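Local coordinates for protein endoglucanase (Humicola insolens, PDB 1DYS) that hydrolyses internal beta-1,4-glucosidic linkages of cellulose as a family 6 endoglucanase, and plays a central part in the recycling of plant biomass, at residues G3-G8 with N302-V307; S18-Q23 with G328-A333; A38-V43 with M337-A342; V130-I135 with A172-L177. All blocks are in the same frame, centred on the assembly; numbering follows the deposited sequence. Where two conformers were deposited one is given.

Contact 1. Residues G3-G8 with N302-V307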
# COMPACT_ATOMS: atom_id res chain seq x y z
N GLY A 3 17.41 -27.39 20.17
CA GLY A 3 17.60 -26.22 21.04
C GLY A 3 16.71 -25.06 20.58
O GLY A 3 16.31 -24.96 19.42
N ASN A 4 16.37 -24.23 21.55
CA ASN A 4 15.56 -23.02 21.25
C ASN A 4 16.57 -22.05 20.68
O ASN A 4 17.61 -21.70 21.24
CB ASN A 4 14.90 -22.57 22.53
CG ASN A 4 14.42 -21.13 22.58
OD1 ASN A 4 14.44 -20.46 21.55
ND2 ASN A 4 14.01 -20.67 23.76
N PRO A 5 16.32 -21.55 19.48
CA PRO A 5 17.25 -20.64 18.82
C PRO A 5 17.43 -19.30 19.49
O PRO A 5 18.36 -18.54 19.18
CB PRO A 5 16.75 -20.49 17.38
CG PRO A 5 15.37 -21.06 17.42
CD PRO A 5 15.17 -21.90 18.66
N PHE A 6 16.53 -18.90 20.39
CA PHE A 6 16.59 -17.61 21.05
C PHE A 6 17.40 -17.69 22.36
O PHE A 6 17.71 -16.67 22.93
CB PHE A 6 15.19 -17.08 21.35
CG PHE A 6 14.42 -16.67 20.12
CD1 PHE A 6 13.66 -17.58 19.40
CD2 PHE A 6 14.48 -15.36 19.69
CE1 PHE A 6 12.95 -17.20 18.28
CE2 PHE A 6 13.82 -14.96 18.55
CZ PHE A 6 13.05 -15.89 17.86
N SER A 7 17.60 -18.91 22.83
CA SER A 7 18.37 -19.15 24.06
C SER A 7 19.71 -18.43 24.07
O SER A 7 20.60 -18.59 23.22
CB SER A 7 18.62 -20.66 24.20
OG SER A 7 18.62 -21.05 25.57
N GLY A 8 19.88 -17.55 25.06
CA GLY A 8 21.06 -16.76 25.26
C GLY A 8 21.29 -15.67 24.24
O GLY A 8 22.33 -15.01 24.23
N ASN A 302 6.26 -25.14 25.28
CA ASN A 302 5.91 -25.04 23.89
C ASN A 302 6.20 -23.66 23.33
O ASN A 302 5.94 -23.47 22.13
CB ASN A 302 4.38 -25.26 23.78
CG ASN A 302 4.00 -26.60 24.41
OD1 ASN A 302 3.18 -26.67 25.33
ND2 ASN A 302 4.61 -27.63 23.87
N VAL A 303 6.63 -22.73 24.15
CA VAL A 303 6.83 -21.36 23.66
C VAL A 303 8.31 -21.00 23.78
O VAL A 303 8.84 -20.76 24.86
CB VAL A 303 5.93 -20.36 24.40
CG1 VAL A 303 6.12 -18.94 23.84
CG2 VAL A 303 4.45 -20.69 24.27
N ASP A 304 9.02 -20.99 22.65
CA ASP A 304 10.39 -20.59 22.59
C ASP A 304 10.66 -19.16 23.10
O ASP A 304 11.66 -18.85 23.76
CB ASP A 304 10.99 -20.63 21.17
CG ASP A 304 11.34 -22.01 20.68
OD1 ASP A 304 11.50 -22.95 21.49
OD2 ASP A 304 11.49 -22.19 19.45
N ALA A 305 9.81 -18.20 22.73
CA ALA A 305 10.07 -16.83 23.14
C ALA A 305 8.85 -15.94 22.96
O ALA A 305 7.97 -16.22 22.14
CB ALA A 305 11.24 -16.25 22.34
N ILE A 306 8.82 -14.90 23.78
CA ILE A 306 7.87 -13.80 23.56
C ILE A 306 8.69 -12.82 22.74
O ILE A 306 9.87 -12.60 23.04
CB ILE A 306 7.33 -13.13 24.85
CG1 ILE A 306 6.36 -14.13 25.48
CG2 ILE A 306 6.69 -11.78 24.52
CD1 ILE A 306 6.00 -13.97 26.93
N VAL A 307 8.18 -12.36 21.59
CA VAL A 307 8.86 -11.41 20.73
C VAL A 307 7.93 -10.24 20.40
O VAL A 307 6.75 -10.20 20.81
CB VAL A 307 9.31 -12.09 19.39
CG1 VAL A 307 10.36 -13.16 19.67
CG2 VAL A 307 8.06 -12.67 18.71
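A buried, mixed polar and apolar contact joins the N-terminal loop 3-8, just ahead of strand 10-11, to strand 303-307 of the parallel sheet. The CA atoms come nearest at two pairs, Asn4 with Asp304 (5.9 Å) and Phe6 with Ala305. Asn4 does the polar work with both ends of its amide. CG stands anti to the backbone N (chi1 160°), which sends ND2 to the main-chain O of Asp304 at 3.0 Å; that oxygen receives it in the carbonyl plane, on a lone pair, but the hydrogen bond is bent, 131° at the hydrogen. OD1 turns back and accepts from Phe6 N at 2.9 Å, closing an Asx turn inside the type I beta turn Asn4-Ser7. Held at both ends, the amide lies stacked on the Asp304 carboxylate, the planes 9° apart and the two side chains running past each other in opposite directions. The carboxylate has its polar partners elsewhere: OD2 is hydrogen-bonded to the Tyr178 hydroxyl and forms a salt bridge with Arg214, and OD1 bonds Gln262. In the curled parallel sheet of the family 6 catalytic domain, strand 303-307 pairs with strand 262-266, so this loop packs against a terminal strand of the strand order. Phe6 supplies the apolar half. Ala305 CB sits over one face of its ring, 4.2 Å from the centroid, a CH-pi contact displaced toward the rim. Farther along, Phe6 CE2 meets Val307 CG1 at 4.1 Å, the two side chains crossing nearly at right angles.

Contact 2. Residues S18-Q23 with G328-A333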
# COMPACT_ATOMS: atom_id res chain seq x y z
N SER A 18 12.89 2.05 15.39
CA SER A 18 13.52 2.93 16.38
C SER A 18 13.64 4.37 15.91
O SER A 18 13.39 5.30 16.68
CB SER A 18 14.90 2.33 16.70
OG SER A 18 14.80 1.42 17.78
N SER A 19 13.91 4.59 14.62
CA SER A 19 13.96 5.95 14.09
C SER A 19 12.60 6.64 14.15
O SER A 19 12.47 7.80 14.56
CB SER A 19 14.52 5.94 12.66
OG SER A 19 15.86 5.51 12.67
N LYS A 20 11.56 5.88 13.77
CA LYS A 20 10.21 6.43 13.78
C LYS A 20 9.74 6.80 15.18
O LYS A 20 9.07 7.81 15.39
CB LYS A 20 9.24 5.42 13.16
CG LYS A 20 9.60 5.11 11.70
CD LYS A 20 8.51 4.20 11.18
CE LYS A 20 8.89 3.34 10.02
NZ LYS A 20 7.70 2.61 9.49
N LEU A 21 10.15 6.04 16.18
CA LEU A 21 9.83 6.30 17.57
C LEU A 21 10.44 7.59 18.10
O LEU A 21 9.97 8.08 19.13
CB LEU A 21 10.32 5.15 18.47
CG LEU A 21 9.36 3.97 18.41
CD1 LEU A 21 9.99 2.71 19.02
CD2 LEU A 21 8.03 4.25 19.11
N ASP A 22 11.49 8.06 17.43
CA ASP A 22 12.03 9.36 17.87
C ASP A 22 10.95 10.43 17.88
O ASP A 22 10.88 11.27 18.79
CB ASP A 22 13.22 9.81 17.02
CG ASP A 22 14.28 10.44 17.91
OD1 ASP A 22 14.73 9.72 18.83
OD2 ASP A 22 14.64 11.62 17.67
N GLN A 23 10.02 10.40 16.91
CA GLN A 23 8.91 11.35 16.92
C GLN A 23 8.13 11.24 18.22
O GLN A 23 7.74 12.24 18.82
CB GLN A 23 7.96 11.08 15.74
CG GLN A 23 6.77 12.02 15.72
CD GLN A 23 5.97 11.95 14.43
OE1 GLN A 23 4.99 12.69 14.28
NE2 GLN A 23 6.34 11.09 13.50
N GLY A 328 0.67 0.76 7.66
CA GLY A 328 2.10 0.96 7.70
C GLY A 328 2.52 2.40 7.95
O GLY A 328 3.71 2.56 8.18
N MET A 329 1.63 3.38 7.91
CA MET A 329 1.99 4.78 8.13
C MET A 329 2.10 5.02 9.64
O MET A 329 1.36 4.41 10.40
CB MET A 329 0.90 5.64 7.50
CG MET A 329 1.18 6.65 6.45
SD MET A 329 2.08 6.11 5.00
CE MET A 329 0.86 6.33 3.70
N TRP A 330 3.04 5.85 10.07
CA TRP A 330 3.23 6.11 11.49
C TRP A 330 2.04 6.85 12.06
O TRP A 330 1.47 7.78 11.48
CB TRP A 330 4.51 6.93 11.65
CG TRP A 330 4.87 7.01 13.10
CD1 TRP A 330 4.81 8.07 13.92
CD2 TRP A 330 5.39 5.91 13.87
NE1 TRP A 330 5.25 7.74 15.21
CE2 TRP A 330 5.62 6.41 15.16
CE3 TRP A 330 5.67 4.57 13.61
CZ2 TRP A 330 6.12 5.63 16.21
CZ3 TRP A 330 6.18 3.78 14.63
CH2 TRP A 330 6.39 4.30 15.93
N PHE A 331 1.60 6.40 13.23
CA PHE A 331 0.42 6.90 13.92
C PHE A 331 0.89 7.29 15.32
O PHE A 331 0.78 6.47 16.24
CB PHE A 331 -0.65 5.80 13.93
CG PHE A 331 -2.00 6.15 14.50
CD1 PHE A 331 -2.30 7.43 14.92
CD2 PHE A 331 -2.98 5.17 14.58
CE1 PHE A 331 -3.56 7.75 15.43
CE2 PHE A 331 -4.23 5.46 15.10
CZ PHE A 331 -4.51 6.75 15.52
N ASP A 332 1.46 8.51 15.39
CA ASP A 332 2.14 8.86 16.64
C ASP A 332 1.26 8.94 17.86
O ASP A 332 1.74 8.56 18.94
CB ASP A 332 2.98 10.12 16.40
CG ASP A 332 4.04 10.25 17.48
OD1 ASP A 332 4.97 9.43 17.43
OD2 ASP A 332 3.93 11.17 18.32
N ALA A 333 -0.02 9.33 17.77
CA ALA A 333 -0.85 9.30 18.97
C ALA A 333 -1.04 7.86 19.49
O ALA A 333 -1.22 7.66 20.69
CB ALA A 333 -2.21 9.92 18.65
O HOH W 1 5.67 4.27 9.12
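Lys20 and Trp330 bring the backbones to 7.4 Å between CA atoms, and Gln23 and Asp332 to 7.2 Å, as helix 15-29 passes the loop that leads into helix 332-340. This is helix-to-loop packing on the outside of the family 6 barrel, with Phe331 at the N-cap position of helix 332-340. Trp330 CG is anti to its backbone N, which carries the indole across to helix 15-29. Lys20 CB lies over one face of the six-membered ring, 3.8 Å from its centroid and 15° off the normal, a CH-pi contact; the extended lysine chain then runs on past CE3. Leu21 CD2 meets the indole at its edge, 3.6 Å from CH2. Asp332 OD1 fixes the rotation of the ring: it accepts from Trp330 NE1 at 2.8 Å, nearly straight (167°) and in the ring plane, through its anti lone pair, and also bonds Thr24. An alanine in place of Trp330 would probably loosen the helix against this loop, since the platform under Lys20, the edge contact with Leu21 and the N-H bound by Asp332 would all go. Gln23, extended, stacks its amide on the Asp332 carboxylate, the planes 12° apart. The Lys20 ammonium makes a salt bridge with Glu314, a probable substrate-binding residue. It also reaches the loop through one water, which lies 2.6 Å from Lys20 NZ and donates to Gly328 O at 2.8 Å.

Contact 3. Residues A38-V43 with M337-A342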
# COMPACT_ATOMS: atom_id res chain seq x y z
N ALA A 38 11.40 8.58 28.36
CA ALA A 38 12.39 7.59 28.76
C ALA A 38 11.92 6.19 28.39
O ALA A 38 12.73 5.35 27.99
CB ALA A 38 12.60 7.68 30.27
N LYS A 39 10.61 5.96 28.53
CA LYS A 39 10.05 4.66 28.11
C LYS A 39 10.22 4.51 26.59
O LYS A 39 10.54 3.37 26.18
CB LYS A 39 8.58 4.68 28.52
CG LYS A 39 8.38 4.31 29.97
CD LYS A 39 7.08 4.74 30.60
CE LYS A 39 5.92 3.82 30.28
NZ LYS A 39 4.64 4.38 30.84
N VAL A 40 9.98 5.55 25.80
CA VAL A 40 10.23 5.45 24.36
C VAL A 40 11.69 5.11 24.09
O VAL A 40 12.02 4.22 23.29
CB VAL A 40 9.78 6.72 23.60
CG1 VAL A 40 10.10 6.54 22.11
CG2 VAL A 40 8.28 6.98 23.78
N LYS A 41 12.64 5.83 24.74
CA LYS A 41 14.06 5.52 24.51
C LYS A 41 14.42 4.09 24.90
O LYS A 41 15.26 3.46 24.26
CB LYS A 41 14.95 6.55 25.25
CG LYS A 41 16.36 6.61 24.66
CD LYS A 41 16.94 8.02 24.83
CE LYS A 41 18.27 7.99 25.54
NZ LYS A 41 19.39 7.53 24.69
N TYR A 42 13.77 3.51 25.88
CA TYR A 42 13.95 2.13 26.32
C TYR A 42 13.57 1.24 25.13
O TYR A 42 14.40 0.45 24.72
CB TYR A 42 13.12 1.73 27.54
CG TYR A 42 13.24 0.30 28.02
CD1 TYR A 42 12.58 -0.74 27.41
CD2 TYR A 42 14.03 -0.01 29.12
CE1 TYR A 42 12.69 -2.05 27.84
CE2 TYR A 42 14.13 -1.32 29.58
CZ TYR A 42 13.46 -2.34 28.94
OH TYR A 42 13.59 -3.63 29.41
N VAL A 43 12.38 1.50 24.59
CA VAL A 43 12.01 0.71 23.40
C VAL A 43 13.00 0.92 22.27
O VAL A 43 13.33 -0.02 21.53
CB VAL A 43 10.57 1.04 22.95
CG1 VAL A 43 10.15 0.28 21.69
CG2 VAL A 43 9.62 0.75 24.10
N MET A 337 0.02 6.29 23.11
CA MET A 337 -0.87 5.45 23.88
C MET A 337 -0.21 4.15 24.32
O MET A 337 -0.26 3.68 25.47
CB MET A 337 -2.19 5.20 23.15
CG MET A 337 -3.04 4.11 23.79
SD MET A 337 -4.26 3.32 22.72
CE MET A 337 -3.11 2.42 21.66
N LEU A 338 0.50 3.50 23.36
CA LEU A 338 1.14 2.23 23.71
C LEU A 338 2.20 2.48 24.81
O LEU A 338 2.42 1.57 25.61
CB LEU A 338 1.83 1.58 22.51
CG LEU A 338 0.88 1.04 21.41
CD1 LEU A 338 1.74 0.74 20.19
CD2 LEU A 338 0.05 -0.14 21.87
N THR A 339 2.80 3.66 24.78
CA THR A 339 3.86 3.96 25.75
C THR A 339 3.25 4.20 27.12
O THR A 339 3.67 3.57 28.08
CB THR A 339 4.61 5.22 25.31
OG1 THR A 339 5.22 5.07 24.02
CG2 THR A 339 5.75 5.50 26.29
N GLN A 340 2.30 5.12 27.21
CA GLN A 340 1.62 5.32 28.50
C GLN A 340 1.04 4.04 29.08
O GLN A 340 0.94 3.91 30.32
CB GLN A 340 0.48 6.33 28.33
CG GLN A 340 0.88 7.67 27.79
CD GLN A 340 -0.26 8.61 27.45
OE1 GLN A 340 -0.58 9.48 28.25
NE2 GLN A 340 -0.87 8.43 26.29
N ASN A 341 0.56 3.06 28.31
CA ASN A 341 -0.00 1.82 28.81
C ASN A 341 0.97 0.64 28.75
O ASN A 341 0.53 -0.50 28.93
CB ASN A 341 -1.26 1.44 28.02
CG ASN A 341 -2.36 2.44 28.31
OD1 ASN A 341 -2.98 2.42 29.38
ND2 ASN A 341 -2.61 3.32 27.36
N ALA A 342 2.25 0.98 28.58
CA ALA A 342 3.23 -0.12 28.46
C ALA A 342 3.36 -1.03 29.67
O ALA A 342 3.16 -0.66 30.82
CB ALA A 342 4.60 0.43 28.10
O HOH W 2 3.15 2.21 31.47
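Met337, on the last turn of helix 332-340, serves the helix end and not the facing segment 38-43: its O accepts from both the backbone N and the side-chain ND2 of Asn341, so two donors grip one carbonyl. Thr339 carries the contact, its CA 6.7 Å from that of Lys39. With OG1 beside the backbone N and anti to the carbonyl carbon (chi1 -60°), CG2 is left anti to the N and touches Lys39 CB at 3.7 Å. Thr339 OG1 is bonded to Ala335 O one turn back and also has the Val40 CG2 methyl against it at 3.6 Å, where the two side chains cross at about a right angle. The packing is helix against helix: the C-terminal end of helix 332-340 presents carbonyls to the flank of helix 34-46, and a lysine bends over to meet them. Lys39 turns at chi3 (81°), which brings NZ to Thr339 O at 3.0 Å, a weak hydrogen bond; the ammonium also bonds Asn36. The carbonyl end of a helix dipole would be expected to suit such a positive charge. Gln340 points its CB away from helix 34-46, but its O lies 3.0 Å from a water that accepts from Lys39 NZ at 2.7 Å. Asn341 is the first residue to leave helical torsions, and Ala342 follows, its CB 4.2 Å from Lys39 CE, while Ala342 O lies 2.9 Å from that same water.

Contact 4. Residues V130-I135 with A172-L177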
# COMPACT_ATOMS: atom_id res chain seq x y z
N VAL A 130 25.15 -15.01 10.82
CA VAL A 130 24.02 -14.41 11.54
C VAL A 130 22.91 -15.39 11.82
O VAL A 130 22.54 -16.20 10.96
CB VAL A 130 23.51 -13.24 10.66
CG1 VAL A 130 22.29 -12.55 11.26
CG2 VAL A 130 24.63 -12.22 10.45
N GLN A 131 22.31 -15.30 13.03
CA GLN A 131 21.17 -16.18 13.28
C GLN A 131 19.86 -15.50 12.89
O GLN A 131 19.72 -14.33 13.27
CB GLN A 131 21.11 -16.57 14.79
CG GLN A 131 22.36 -17.41 15.14
CD GLN A 131 22.27 -18.84 14.65
OE1 GLN A 131 21.23 -19.50 14.71
NE2 GLN A 131 23.38 -19.34 14.10
N PHE A 132 18.95 -16.22 12.24
CA PHE A 132 17.70 -15.62 11.82
C PHE A 132 16.49 -16.39 12.32
O PHE A 132 16.46 -17.63 12.31
CB PHE A 132 17.59 -15.63 10.27
CG PHE A 132 18.61 -14.80 9.55
CD1 PHE A 132 18.46 -13.44 9.31
CD2 PHE A 132 19.81 -15.38 9.15
CE1 PHE A 132 19.42 -12.72 8.66
CE2 PHE A 132 20.80 -14.64 8.54
CZ PHE A 132 20.61 -13.30 8.25
N ALA A 133 15.48 -15.64 12.75
CA ALA A 133 14.17 -16.20 13.03
C ALA A 133 13.21 -15.62 11.96
O ALA A 133 13.08 -14.40 11.90
CB ALA A 133 13.55 -15.83 14.36
N VAL A 134 12.70 -16.50 11.12
CA VAL A 134 11.87 -16.00 10.02
C VAL A 134 10.45 -16.46 10.25
O VAL A 134 10.12 -17.63 10.32
CB VAL A 134 12.37 -16.51 8.65
CG1 VAL A 134 11.43 -16.05 7.53
CG2 VAL A 134 13.80 -16.07 8.41
N ILE A 135 9.52 -15.50 10.31
CA ILE A 135 8.12 -15.75 10.40
C ILE A 135 7.60 -15.85 8.97
O ILE A 135 7.81 -14.95 8.16
CB ILE A 135 7.38 -14.68 11.21
CG1 ILE A 135 7.75 -14.91 12.68
CG2 ILE A 135 5.88 -14.75 10.93
CD1 ILE A 135 7.06 -13.93 13.63
N ALA A 172 18.66 -24.18 6.69
CA ALA A 172 20.06 -23.94 7.03
C ALA A 172 20.19 -23.96 8.55
O ALA A 172 19.17 -23.71 9.22
CB ALA A 172 20.55 -22.62 6.50
N SER A 173 21.34 -24.28 9.13
CA SER A 173 21.41 -24.33 10.59
C SER A 173 21.28 -22.98 11.27
O SER A 173 21.02 -22.98 12.48
CB SER A 173 22.72 -25.01 10.99
OG SER A 173 23.81 -24.15 10.78
N HIS A 174 21.43 -21.86 10.57
CA HIS A 174 21.35 -20.54 11.17
C HIS A 174 20.01 -19.85 10.82
O HIS A 174 19.79 -18.72 11.22
CB HIS A 174 22.52 -19.65 10.77
CG HIS A 174 22.52 -19.37 9.28
ND1 HIS A 174 22.73 -20.35 8.34
CD2 HIS A 174 22.33 -18.21 8.61
CE1 HIS A 174 22.67 -19.80 7.13
NE2 HIS A 174 22.38 -18.50 7.26
N ILE A 175 19.15 -20.62 10.15
CA ILE A 175 17.83 -20.09 9.80
C ILE A 175 16.76 -20.90 10.52
O ILE A 175 16.63 -22.12 10.36
CB ILE A 175 17.57 -20.18 8.28
CG1 ILE A 175 18.59 -19.39 7.47
CG2 ILE A 175 16.14 -19.69 7.97
CD1 ILE A 175 18.45 -19.61 5.96
N HIS A 176 15.94 -20.23 11.35
CA HIS A 176 14.91 -20.86 12.16
C HIS A 176 13.52 -20.42 11.73
O HIS A 176 13.23 -19.24 11.81
CB HIS A 176 15.17 -20.51 13.63
CG HIS A 176 16.63 -20.78 13.95
ND1 HIS A 176 17.09 -22.07 14.20
CD2 HIS A 176 17.68 -19.95 13.97
CE1 HIS A 176 18.40 -21.97 14.40
NE2 HIS A 176 18.79 -20.72 14.28
N LEU A 177 12.79 -21.36 11.16
CA LEU A 177 11.50 -21.01 10.55
C LEU A 177 10.34 -21.20 11.48
O LEU A 177 10.17 -22.24 12.10
CB LEU A 177 11.33 -21.85 9.28
CG LEU A 177 12.42 -21.68 8.21
CD1 LEU A 177 12.18 -22.64 7.05
CD2 LEU A 177 12.49 -20.25 7.71
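Three backbone hydrogen bonds join strand 132-135 to strand 175-177 and the residue before it, in parallel, the strand axes 4.8 Å apart at closest. Phe132 spends both its main-chain groups here: N donates to His174 O at 2.8 Å, nearly along the C=O axis, and O accepts from His176 N. Val134 N then donates to His176 O at 2.9 Å. Beside these, Gln131 bends at chi2 (-77°) so that OE1 receives His176 NE2 at 2.8 Å, almost straight (168°) and in the imidazole plane; Gln131 NE2 rests against His174 CB. The bond implies a proton on His176 NE2. An alanine at Gln131 would probably leave that imidazole less firmly oriented, because the amide oxygen accepting its N-H is lost. His174 NE2 is bonded to Leu124 O of helix 108-126, while its CD2 approaches Val130 O at 3.1 Å and meets the Phe132 ring at the edge. On the face bearing Phe132, Ile175, Val134 and Leu177, Val134 CB lies 3.9 Å from Leu177 CD2, and helix 108-126 covers part through Leu124. Helices 140-146 and 150-169 connect the two parallel neighbours, the beta-alpha-beta crossover connection of the distorted beta/alpha barrel of family 6.

From the N terminus, loop 3-8 opens contact 1, which closes far down the chain on strand 303-307. Helix 15-29 and then helix 34-46 open contacts 2 and 3, both completed on the C-terminal stretch around helix 332-340. Contacts 1, 2 and 3 therefore cross one another in sequence, whereas the short loop of contact 4 falls within all three. Contacts 1 and 4 meet in space on the parallel sheet, through Pro5 against His176 and Phe6 against Ala133, so the N-terminal loop bridges strands distant in the sheet order. Contacts 2 and 3 touch where Leu21 meets Val40 and Val43, joining the first two helices; each contact separately ties one of them to the region of helix 332-340.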